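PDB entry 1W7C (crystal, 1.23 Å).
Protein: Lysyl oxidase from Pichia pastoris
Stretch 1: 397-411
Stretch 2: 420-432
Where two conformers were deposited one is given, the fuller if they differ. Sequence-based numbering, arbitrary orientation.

Stretch 1 (397-411) LSYCVFENQEDYSLL
Stretch 2 (420-432) AITQNPTLNVRFI

How do the two backbones run? Strand 398-405 and strand 425-432 lie antiparallel, their N-to-C directions 152° apart and their axes 4.5 Å apart at the closest, with phi near -90° to -150° and psi near 110° to 160° along most of their length. Cys400 pairs with Arg430, Phe402 with Asn428 and Asn404 with Thr426 as hydrogen-bonded pairs, CA to CA 5.2 to 5.4 Å. Cys400 N reaches Arg430 O at 3.0 Å and Arg430 N returns to Cys400 O at 3.0 Å; Phe402 N to Asn428 O is 2.9 Å and Asn428 N to Phe402 O 2.8 Å; Asn404 N to Thr426 O is 2.9 Å and Thr426 N to Asn404 O 3.0 Å. Val401-Val429 and Glu403-Leu427 sit between them, and Gln405-Pro425 follows Asn404-Thr426 at the end; all three are non-hydrogen-bonded pairs, CA to CA 4.5 to 4.7 Å, where CA-H groups approach carbonyls, as Val401 CA does Asn428 O at 3.2 Å.

What fills the face carrying Cys400, Phe402 and Asn404? CB of Phe402 (chi1 p, chi2 -86°) points to this face, and the end of the side chain comes nearer the partner strand, so that the ring lies over Asn428 (chi1 m), whose CB sits 3.5 Å from the ring centroid, 14° off its normal, so a CH group presses on the aromatic face. The extended Arg430 (chi1 t, chi2 t) brings NH1 to 3.7 Å from Phe402 CZ, while its CB meets Cys400 SG (chi1 p) at 3.8 Å. Asn428 turns its amide the other way along the strand: ND2 donates to Thr426 OG1 at 3.0 Å and weakly to Phe402 O at 3.4 Å. Thr426 OG1 (chi1 p) donates a hydrogen bond to Glu406 OE1 at 2.7 Å, and Asn404 ND2 (chi1 t) donates to that same carboxylate oxygen, Glu406 OE1, at 3.1 Å.

What packs on the other face? Here the side chains are largely aliphatic. Val401 (t) puts CG1 3.8 Å from Leu427 CD1 (chi1 t, chi2 p) and CG2 4.5 Å from Val429 CG2 (chi1 t), a diagonal and a direct contact. Glu403 extends (chi1 t, chi2 t) so that OE2 lies 3.5 Å from Pro425 CB. Proline suits its position because a non-hydrogen-bonded pair asks no N-H of it toward this neighbor.

How is the contact continued beyond the strands? Asn424 (chi1 t, chi2 9°) is the main bump, pointing toward stretch 1 into a hollow lined by Glu406, Tyr408 and Leu410. Its ND2 lies over one face of the Tyr408 ring, 3.1 Å from Tyr408 CZ, and donates weakly to Tyr408 O at 3.4 Å; Asn424 OD1 meets Leu410 CD1 at 3.7 Å. Glu406 N binds Asn424 O at 3.1 Å. Asn424 N donates weakly to Gln405 OE1 at 3.3 Å, and water 2 links the same two atoms. Farther on, Leu410 N holds Thr422 O at 2.8 Å and Thr422 N holds Leu411 O at 3.1 Å.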

ATOM      1  N   LEU A 397     -15.764   6.989 -23.175  1.00 17.89           N
ATOM      2  CA  LEU A 397     -15.474   6.972 -21.744  1.00 16.77           C
ATOM      3  C   LEU A 397     -14.808   5.644 -21.332  1.00 16.25           C
ATOM      4  O   LEU A 397     -15.053   5.091 -20.262  1.00 17.89           O
ATOM      5  CB  LEU A 397     -16.725   7.284 -20.926  1.00 18.90           C
ATOM      6  CG  LEU A 397     -17.191   8.776 -20.859  1.00 25.57           C
ATOM      7  CD1 LEU A 397     -17.158   9.605 -22.122  1.00 24.17           C
ATOM      8  CD2 LEU A 397     -18.515   8.780 -20.178  1.00 24.87           C
ATOM      9  N   SER A 398     -13.922   5.145 -22.197  1.00 15.94           N
ATOM     10  CA  SER A 398     -13.282   3.855 -22.010  1.00 16.39           C
ATOM     11  C   SER A 398     -12.129   3.876 -20.992  1.00 14.47           C
ATOM     12  O   SER A 398     -11.974   2.936 -20.221  1.00 16.21           O
ATOM     13  CB  SER A 398     -12.751   3.360 -23.363  0.55 22.69           C
ATOM     14  OG  SER A 398     -12.093   2.127 -23.243  0.55 19.20           O
ATOM     15  N   TYR A 399     -11.339   4.931 -21.021  1.00 14.76           N
ATOM     16  CA  TYR A 399     -10.349   5.167 -19.995  1.00 14.35           C
ATOM     17  C   TYR A 399     -10.295   6.633 -19.690  1.00 13.99           C
ATOM     18  O   TYR A 399     -10.751   7.453 -20.475  1.00 16.47           O
ATOM     19  CB  TYR A 399      -8.983   4.565 -20.339  1.00 13.71           C
ATOM     20  CG  TYR A 399      -8.232   5.188 -21.507  1.00 14.59           C
ATOM     21  CD1 TYR A 399      -7.321   6.198 -21.301  1.00 15.82           C
ATOM     22  CD2 TYR A 399      -8.393   4.718 -22.786  1.00 15.28           C
ATOM     23  CE1 TYR A 399      -6.571   6.718 -22.346  1.00 15.49           C
ATOM     24  CE2 TYR A 399      -7.644   5.227 -23.851  1.00 15.79           C
ATOM     25  CZ  TYR A 399      -6.733   6.236 -23.623  1.00 15.12           C
ATOM     26  OH  TYR A 399      -5.982   6.757 -24.652  1.00 15.74           O
ATOM     27  N   CYS A 400      -9.795   6.970 -18.509  1.00 14.63           N
ATOM     28  CA  CYS A 400      -9.691   8.364 -18.101  1.00 15.43           C
ATOM     29  C   CYS A 400      -8.281   8.682 -17.666  1.00 14.54           C
ATOM     30  O   CYS A 400      -7.518   7.788 -17.240  1.00 15.43           O
ATOM     31  CB  CYS A 400     -10.676   8.722 -16.966  1.00 15.89           C
ATOM     32  SG  CYS A 400     -10.202   7.995 -15.362  1.00 16.28           S
ATOM     33  N   VAL A 401      -7.957   9.967 -17.770  1.00 15.17           N
ATOM     34  CA  VAL A 401      -6.688  10.515 -17.381  1.00 14.21           C
ATOM     35  C   VAL A 401      -6.920  11.703 -16.472  1.00 15.62           C
ATOM     36  O   VAL A 401      -7.709  12.582 -16.799  1.00 15.08           O
ATOM     37  CB  VAL A 401      -5.910  10.952 -18.637  1.00 16.07           C
ATOM     38  CG1 VAL A 401      -4.540  11.545 -18.253  1.00 16.79           C
ATOM     39  CG2 VAL A 401      -5.772   9.761 -19.636  1.00 19.20           C
ATOM     40  N   PHE A 402      -6.277  11.735 -15.314  1.00 14.42           N
ATOM     41  CA  PHE A 402      -6.440  12.824 -14.377  1.00 14.32           C
ATOM     42  C   PHE A 402      -5.200  13.055 -13.545  1.00 13.36           C
ATOM     43  O   PHE A 402      -4.405  12.137 -13.304  1.00 14.50           O
ATOM     44  CB  PHE A 402      -7.668  12.649 -13.454  1.00 14.04           C
ATOM     45  CG  PHE A 402      -7.599  11.448 -12.532  1.00 13.68           C
ATOM     46  CD1 PHE A 402      -8.020  10.208 -12.970  1.00 15.12           C
ATOM     47  CD2 PHE A 402      -7.156  11.587 -11.220  1.00 15.34           C
ATOM     48  CE1 PHE A 402      -7.995   9.101 -12.129  1.00 15.18           C
ATOM     49  CE2 PHE A 402      -7.132  10.479 -10.367  1.00 16.28           C
ATOM     50  CZ  PHE A 402      -7.550   9.247 -10.824  1.00 15.31           C
ATOM     51  N   GLU A 403      -5.035  14.302 -13.112  1.00 13.87           N
ATOM     52  CA  GLU A 403      -3.985  14.655 -12.180  1.00 13.70           C
ATOM     53  C   GLU A 403      -4.552  14.681 -10.760  1.00 14.29           C
ATOM     54  O   GLU A 403      -5.502  15.374 -10.456  1.00 17.95           O
ATOM     55  CB  GLU A 403      -3.370  16.001 -12.525  1.00 14.17           C
ATOM     56  CG  GLU A 403      -2.088  16.247 -11.717  1.00 14.64           C
ATOM     57  CD  GLU A 403      -1.382  17.549 -12.074  1.00 14.41           C
ATOM     58  OE1 GLU A 403      -2.064  18.573 -12.325  1.00 16.29           O
ATOM     59  OE2 GLU A 403      -0.127  17.536 -12.056  1.00 15.70           O
ATOM     60  N   ASN A 404      -4.007  13.842  -9.892  1.00 14.06           N
ATOM     61  CA  ASN A 404      -4.391  13.868  -8.487  1.00 13.99           C
ATOM     62  C   ASN A 404      -3.461  14.767  -7.696  1.00 14.87           C
ATOM     63  O   ASN A 404      -2.331  15.000  -8.119  1.00 15.23           O
ATOM     64  CB  ASN A 404      -4.384  12.454  -7.867  1.00 14.57           C
ATOM     65  CG  ASN A 404      -5.144  12.385  -6.560  1.00 15.79           C
ATOM     66  OD1 ASN A 404      -6.140  13.124  -6.362  1.00 17.78           O
ATOM     67  ND2 ASN A 404      -4.712  11.492  -5.647  1.00 16.27           N
ATOM     68  N   GLN A 405      -3.948  15.258  -6.547  1.00 14.89           N
ATOM     69  CA  GLN A 405      -3.075  15.793  -5.498  1.00 14.81           C
ATOM     70  C   GLN A 405      -3.081  14.740  -4.415  1.00 14.80           C
ATOM     71  O   GLN A 405      -4.079  14.516  -3.728  1.00 15.66           O
ATOM     72  CB  GLN A 405      -3.608  17.125  -4.978  1.00 16.03           C
ATOM     73  CG  GLN A 405      -2.640  17.817  -4.001  1.00 17.76           C
ATOM     74  CD  GLN A 405      -1.357  18.280  -4.642  1.00 15.39           C
ATOM     75  OE1 GLN A 405      -0.270  17.832  -4.266  1.00 17.81           O
ATOM     76  NE2 GLN A 405      -1.469  19.253  -5.561  1.00 17.10           N
ATOM     77  N   GLU A 406      -1.968  14.050  -4.236  1.00 14.25           N
ATOM     78  CA  GLU A 406      -1.932  13.031  -3.217  1.00 14.00           C
ATOM     79  C   GLU A 406      -2.048  13.666  -1.831  1.00 16.09           C
ATOM     80  O   GLU A 406      -1.709  14.822  -1.649  1.00 16.67           O
ATOM     81  CB  GLU A 406      -0.647  12.204  -3.291  1.00 14.43           C
ATOM     82  CG  GLU A 406      -0.399  11.475  -4.602  1.00 14.63           C
ATOM     83  CD  GLU A 406      -1.446  10.459  -4.958  1.00 15.07           C
ATOM     84  OE1 GLU A 406      -1.890  10.435  -6.124  1.00 14.63           O
ATOM     85  OE2 GLU A 406      -1.782   9.633  -4.066  1.00 17.40           O
ATOM     86  N   ASP A 407      -2.501  12.867  -0.847  1.00 15.69           N
ATOM     87  CA  ASP A 407      -2.821  13.357   0.487  1.00 20.50           C
ATOM     88  C   ASP A 407      -1.604  13.598   1.384  1.00 17.93           C
ATOM     89  O   ASP A 407      -1.762  13.995   2.519  1.00 27.48           O
ATOM     90  CB  ASP A 407      -3.834  12.427   1.187  1.00 27.37           C
ATOM     91  CG  ASP A 407      -3.257  11.052   1.580  1.00 33.95           C
ATOM     92  OD1 ASP A 407      -2.041  10.882   1.688  1.00 31.33           O
ATOM     93  OD2 ASP A 407      -3.993  10.062   1.834  1.00 25.42           O
ATOM     94  N   TYR A 408      -0.421  13.404   0.838  1.00 14.51           N
ATOM     95  CA  TYR A 408       0.857  13.596   1.536  1.00 14.56           C
ATOM     96  C   TYR A 408       1.814  14.261   0.530  1.00 14.40           C
ATOM     97  O   TYR A 408       1.724  14.022  -0.697  1.00 15.36           O
ATOM     98  CB  TYR A 408       1.426  12.254   2.045  1.00 14.15           C
ATOM     99  CG  TYR A 408       1.791  11.338   0.922  1.00 14.59           C
ATOM    100  CD1 TYR A 408       0.829  10.601   0.248  1.00 15.31           C
ATOM    101  CD2 TYR A 408       3.111  11.200   0.518  1.00 14.31           C
ATOM    102  CE1 TYR A 408       1.165   9.761  -0.810  1.00 15.38           C
ATOM    103  CE2 TYR A 408       3.456  10.361  -0.523  1.00 15.04           C
ATOM    104  CZ  TYR A 408       2.491   9.654  -1.197  1.00 15.52           C
ATOM    105  OH  TYR A 408       2.860   8.908  -2.286  1.00 16.33           O
ATOM    106  N   SER A 409       2.711  15.076   1.053  1.00 14.39           N
ATOM    107  CA  SER A 409       3.700  15.730   0.216  1.00 15.37           C
ATOM    108  C   SER A 409       4.729  14.731  -0.336  1.00 13.37           C
ATOM    109  O   SER A 409       4.890  13.636   0.199  1.00 14.54           O
ATOM    110  CB  SER A 409       4.336  16.932   0.970  0.80 15.70           C
ATOM    111  OG  SER A 409       5.462  16.500   1.685  0.80 16.18           O
ATOM    112  N   LEU A 410       5.406  15.081  -1.427  1.00 14.24           N
ATOM    113  CA  LEU A 410       6.376  14.146  -2.003  1.00 14.57           C
ATOM    114  C   LEU A 410       7.601  14.026  -1.109  1.00 13.54           C
ATOM    115  O   LEU A 410       8.152  12.948  -0.965  1.00 14.71           O
ATOM    116  CB  LEU A 410       6.746  14.565  -3.436  1.00 14.54           C
ATOM    117  CG  LEU A 410       7.718  13.613  -4.163  1.00 16.08           C
ATOM    118  CD1 LEU A 410       7.176  12.197  -4.242  1.00 18.19           C
ATOM    119  CD2 LEU A 410       7.948  14.173  -5.555  1.00 18.48           C
ATOM    120  N   LEU A 411       8.033  15.151  -0.544  1.00 15.04           N
ATOM    121  CA  LEU A 411       9.129  15.168   0.424  1.00 15.75           C
ATOM    122  C   LEU A 411       9.048  16.454   1.241  1.00 15.22           C
ATOM    123  O   LEU A 411       8.261  17.353   0.940  1.00 16.33           O
ATOM    124  CB  LEU A 411      10.499  14.982  -0.247  1.00 15.64           C
ATOM    125  CG  LEU A 411      11.056  16.073  -1.141  1.00 19.67           C
ATOM    126  CD1 LEU A 411      11.453  17.336  -0.385  1.00 27.06           C
ATOM    127  CD2 LEU A 411      12.263  15.576  -1.910  1.00 20.79           C
ATOM    128  N   ALA A 420      11.269  23.200   3.763  1.00 17.39           N
ATOM    129  CA  ALA A 420      11.193  22.978   2.328  1.00 16.89           C
ATOM    130  C   ALA A 420      10.240  21.809   2.110  1.00 17.69           C
ATOM    131  O   ALA A 420      10.433  20.753   2.666  1.00 19.76           O
ATOM    132  CB  ALA A 420      12.578  22.656   1.794  1.00 18.40           C
ATOM    133  N   ILE A 421       9.151  22.022   1.393  1.00 16.51           N
ATOM    134  CA  ILE A 421       8.149  20.980   1.151  1.00 16.89           C
ATOM    135  C   ILE A 421       7.802  20.953  -0.340  1.00 16.07           C
ATOM    136  O   ILE A 421       7.561  22.003  -0.923  1.00 16.75           O
ATOM    137  CB  ILE A 421       6.816  21.223   1.989  1.00 16.07           C
ATOM    138  CG1 ILE A 421       7.102  21.576   3.449  1.00 18.52           C
ATOM    139  CG2 ILE A 421       5.893  20.010   1.870  1.00 16.80           C
ATOM    140  CD1 ILE A 421       5.955  22.138   4.135  1.00 41.70           C
ATOM    141  N   THR A 422       7.738  19.757  -0.905  1.00 15.11           N
ATOM    142  CA  THR A 422       7.347  19.553  -2.285  1.00 15.35           C
ATOM    143  C   THR A 422       6.020  18.829  -2.320  1.00 15.45           C
ATOM    144  O   THR A 422       5.849  17.822  -1.656  1.00 15.11           O
ATOM    145  CB  THR A 422       8.405  18.711  -3.006  1.00 16.57           C
ATOM    146  OG1 THR A 422       9.630  19.458  -3.059  1.00 17.05           O
ATOM    147  CG2 THR A 422       7.973  18.454  -4.455  1.00 16.66           C
ATOM    148  N   GLN A 423       5.076  19.370  -3.063  1.00 15.05           N
ATOM    149  CA  GLN A 423       3.771  18.745  -3.286  1.00 15.10           C
ATOM    150  C   GLN A 423       3.912  17.476  -4.120  1.00 14.66           C
ATOM    151  O   GLN A 423       4.939  17.216  -4.737  1.00 15.49           O
ATOM    152  CB  GLN A 423       2.784  19.722  -3.950  1.00 15.29           C
ATOM    153  CG  GLN A 423       2.558  20.977  -3.191  1.00 17.47           C
ATOM    154  CD  GLN A 423       1.599  21.866  -3.921  1.00 25.65           C
ATOM    155  OE1 GLN A 423       2.014  22.646  -4.753  1.00 31.43           O
ATOM    156  NE2 GLN A 423       0.318  21.732  -3.645  1.00 28.69           N
ATOM    157  N   ASN A 424       2.841  16.706  -4.149  1.00 15.80           N
ATOM    158  CA  ASN A 424       2.834  15.382  -4.787  1.00 14.64           C
ATOM    159  C   ASN A 424       1.648  15.218  -5.753  1.00 14.45           C
ATOM    160  O   ASN A 424       0.793  14.388  -5.554  1.00 14.37           O
ATOM    161  CB  ASN A 424       2.768  14.322  -3.680  1.00 14.99           C
ATOM    162  CG  ASN A 424       3.156  12.934  -4.104  1.00 14.28           C
ATOM    163  OD1 ASN A 424       3.655  12.678  -5.204  1.00 15.81           O
ATOM    164  ND2 ASN A 424       2.976  11.993  -3.161  1.00 16.32           N
ATOM    165  N   PRO A 425       1.646  15.988  -6.829  1.00 13.96           N
ATOM    166  CA  PRO A 425       0.709  15.738  -7.931  1.00 13.93           C
ATOM    167  C   PRO A 425       1.148  14.521  -8.714  1.00 13.48           C
ATOM    168  O   PRO A 425       2.333  14.290  -8.900  1.00 14.03           O
ATOM    169  CB  PRO A 425       0.851  16.979  -8.792  1.00 15.70           C
ATOM    170  CG  PRO A 425       2.306  17.347  -8.604  1.00 16.60           C
ATOM    171  CD  PRO A 425       2.554  17.112  -7.136  1.00 15.49           C
ATOM    172  N   THR A 426       0.184  13.729  -9.150  1.00 14.06           N
ATOM    173  CA  THR A 426       0.456  12.501  -9.915  1.00 14.20           C
ATOM    174  C   THR A 426      -0.442  12.452 -11.144  1.00 13.51           C
ATOM    175  O   THR A 426      -1.586  12.928 -11.115  1.00 14.35           O
ATOM    176  CB  THR A 426       0.228  11.228  -9.097  1.00 14.26           C
ATOM    177  OG1 THR A 426      -1.115  11.230  -8.600  1.00 13.82           O
ATOM    178  CG2 THR A 426       1.193  11.158  -7.945  1.00 14.14           C
ATOM    179  N   LEU A 427       0.079  11.900 -12.220  1.00 12.92           N
ATOM    180  CA  LEU A 427      -0.769  11.558 -13.368  1.00 13.43           C
ATOM    181  C   LEU A 427      -1.355  10.169 -13.139  1.00 14.35           C
ATOM    182  O   LEU A 427      -0.668   9.276 -12.695  1.00 14.09           O
ATOM    183  CB  LEU A 427       0.017  11.541 -14.678  1.00 14.34           C
ATOM    184  CG  LEU A 427      -0.821  11.404 -15.932  1.00 14.57           C
ATOM    185  CD1 LEU A 427      -1.602  12.700 -16.165  1.00 16.71           C
ATOM    186  CD2 LEU A 427       0.016  11.086 -17.132  1.00 16.66           C
ATOM    187  N   ASN A 428      -2.619  10.007 -13.503  1.00 13.84           N
ATOM    188  CA  ASN A 428      -3.356   8.786 -13.250  1.00 12.64           C
ATOM    189  C   ASN A 428      -4.114   8.406 -14.501  1.00 12.98           C
ATOM    190  O   ASN A 428      -4.819   9.250 -15.067  1.00 14.34           O
ATOM    191  CB  ASN A 428      -4.342   9.018 -12.102  1.00 13.01           C
ATOM    192  CG  ASN A 428      -3.656   9.262 -10.787  1.00 12.99           C
ATOM    193  OD1 ASN A 428      -3.342   8.286 -10.080  1.00 14.09           O
ATOM    194  ND2 ASN A 428      -3.273  10.521 -10.502  1.00 14.43           N
ATOM    195  N   VAL A 429      -3.942   7.133 -14.878  1.00 12.04           N
ATOM    196  CA  VAL A 429      -4.669   6.531 -16.001  1.00 13.03           C
ATOM    197  C   VAL A 429      -5.457   5.353 -15.421  1.00 13.23           C
ATOM    198  O   VAL A 429      -4.879   4.442 -14.793  1.00 13.80           O
ATOM    199  CB  VAL A 429      -3.737   6.087 -17.129  1.00 14.53           C
ATOM    200  CG1 VAL A 429      -4.533   5.568 -18.304  1.00 15.92           C
ATOM    201  CG2 VAL A 429      -2.747   7.198 -17.542  1.00 22.63           C
ATOM    202  N   ARG A 430      -6.791   5.424 -15.567  1.00 14.15           N
ATOM    203  CA  ARG A 430      -7.658   4.359 -15.065  1.00 14.65           C
ATOM    204  C   ARG A 430      -8.576   3.783 -16.142  1.00 13.47           C
ATOM    205  O   ARG A 430      -9.058   4.521 -17.015  1.00 14.28           O
ATOM    206  CB  ARG A 430      -8.553   4.898 -13.944  1.00 15.26           C
ATOM    207  CG  ARG A 430      -9.732   4.037 -13.573  1.00 16.72           C
ATOM    208  CD  ARG A 430     -10.516   4.561 -12.371  1.00 16.45           C
ATOM    209  NE  ARG A 430      -9.750   4.381 -11.141  1.00 15.40           N
ATOM    210  CZ  ARG A 430      -9.498   5.299 -10.244  1.00 13.38           C
ATOM    211  NH1 ARG A 430      -9.980   6.529 -10.377  1.00 15.16           N
ATOM    212  NH2 ARG A 430      -8.764   5.005  -9.194  1.00 16.55           N
ATOM    213  N   PHE A 431      -8.823   2.480 -16.048  1.00 13.39           N
ATOM    214  CA  PHE A 431     -10.040   1.942 -16.648  1.00 14.83           C
ATOM    215  C   PHE A 431     -10.613   0.915 -15.696  1.00 13.68           C
ATOM    216  O   PHE A 431      -9.906   0.421 -14.800  1.00 14.48           O
ATOM    217  CB  PHE A 431      -9.861   1.428 -18.085  1.00 15.73           C
ATOM    218  CG  PHE A 431      -9.313   0.050 -18.204  1.00 15.31           C
ATOM    219  CD1 PHE A 431      -7.968  -0.189 -18.059  1.00 16.10           C
ATOM    220  CD2 PHE A 431     -10.153  -1.020 -18.476  1.00 16.83           C
ATOM    221  CE1 PHE A 431      -7.466  -1.465 -18.203  1.00 17.87           C
ATOM    222  CE2 PHE A 431      -9.631  -2.306 -18.636  1.00 16.56           C
ATOM    223  CZ  PHE A 431      -8.319  -2.528 -18.476  1.00 15.51           C
ATOM    224  N   ILE A 432     -11.896   0.628 -15.876  1.00 14.75           N
ATOM    225  CA  ILE A 432     -12.588  -0.328 -15.033  1.00 14.51           C
ATOM    226  C   ILE A 432     -13.267  -1.346 -15.939  1.00 14.45           C
ATOM    227  O   ILE A 432     -14.000  -0.982 -16.871  1.00 16.34           O
ATOM    228  CB  ILE A 432     -13.656   0.420 -14.167  1.00 15.02           C
ATOM    229  CG1 ILE A 432     -12.936   1.312 -13.151  1.00 14.63           C
ATOM    230  CG2 ILE A 432     -14.522  -0.638 -13.480  1.00 17.81           C
ATOM    231  CD1 ILE A 432     -13.867   2.185 -12.299  1.00 15.68           C
TER
HETATM  232  O   HOH W   1     -13.228   1.597 -18.328  1.00 19.62           O
HETATM  233  O   HOH W   2       0.647  16.702  -2.063  1.00 17.79           O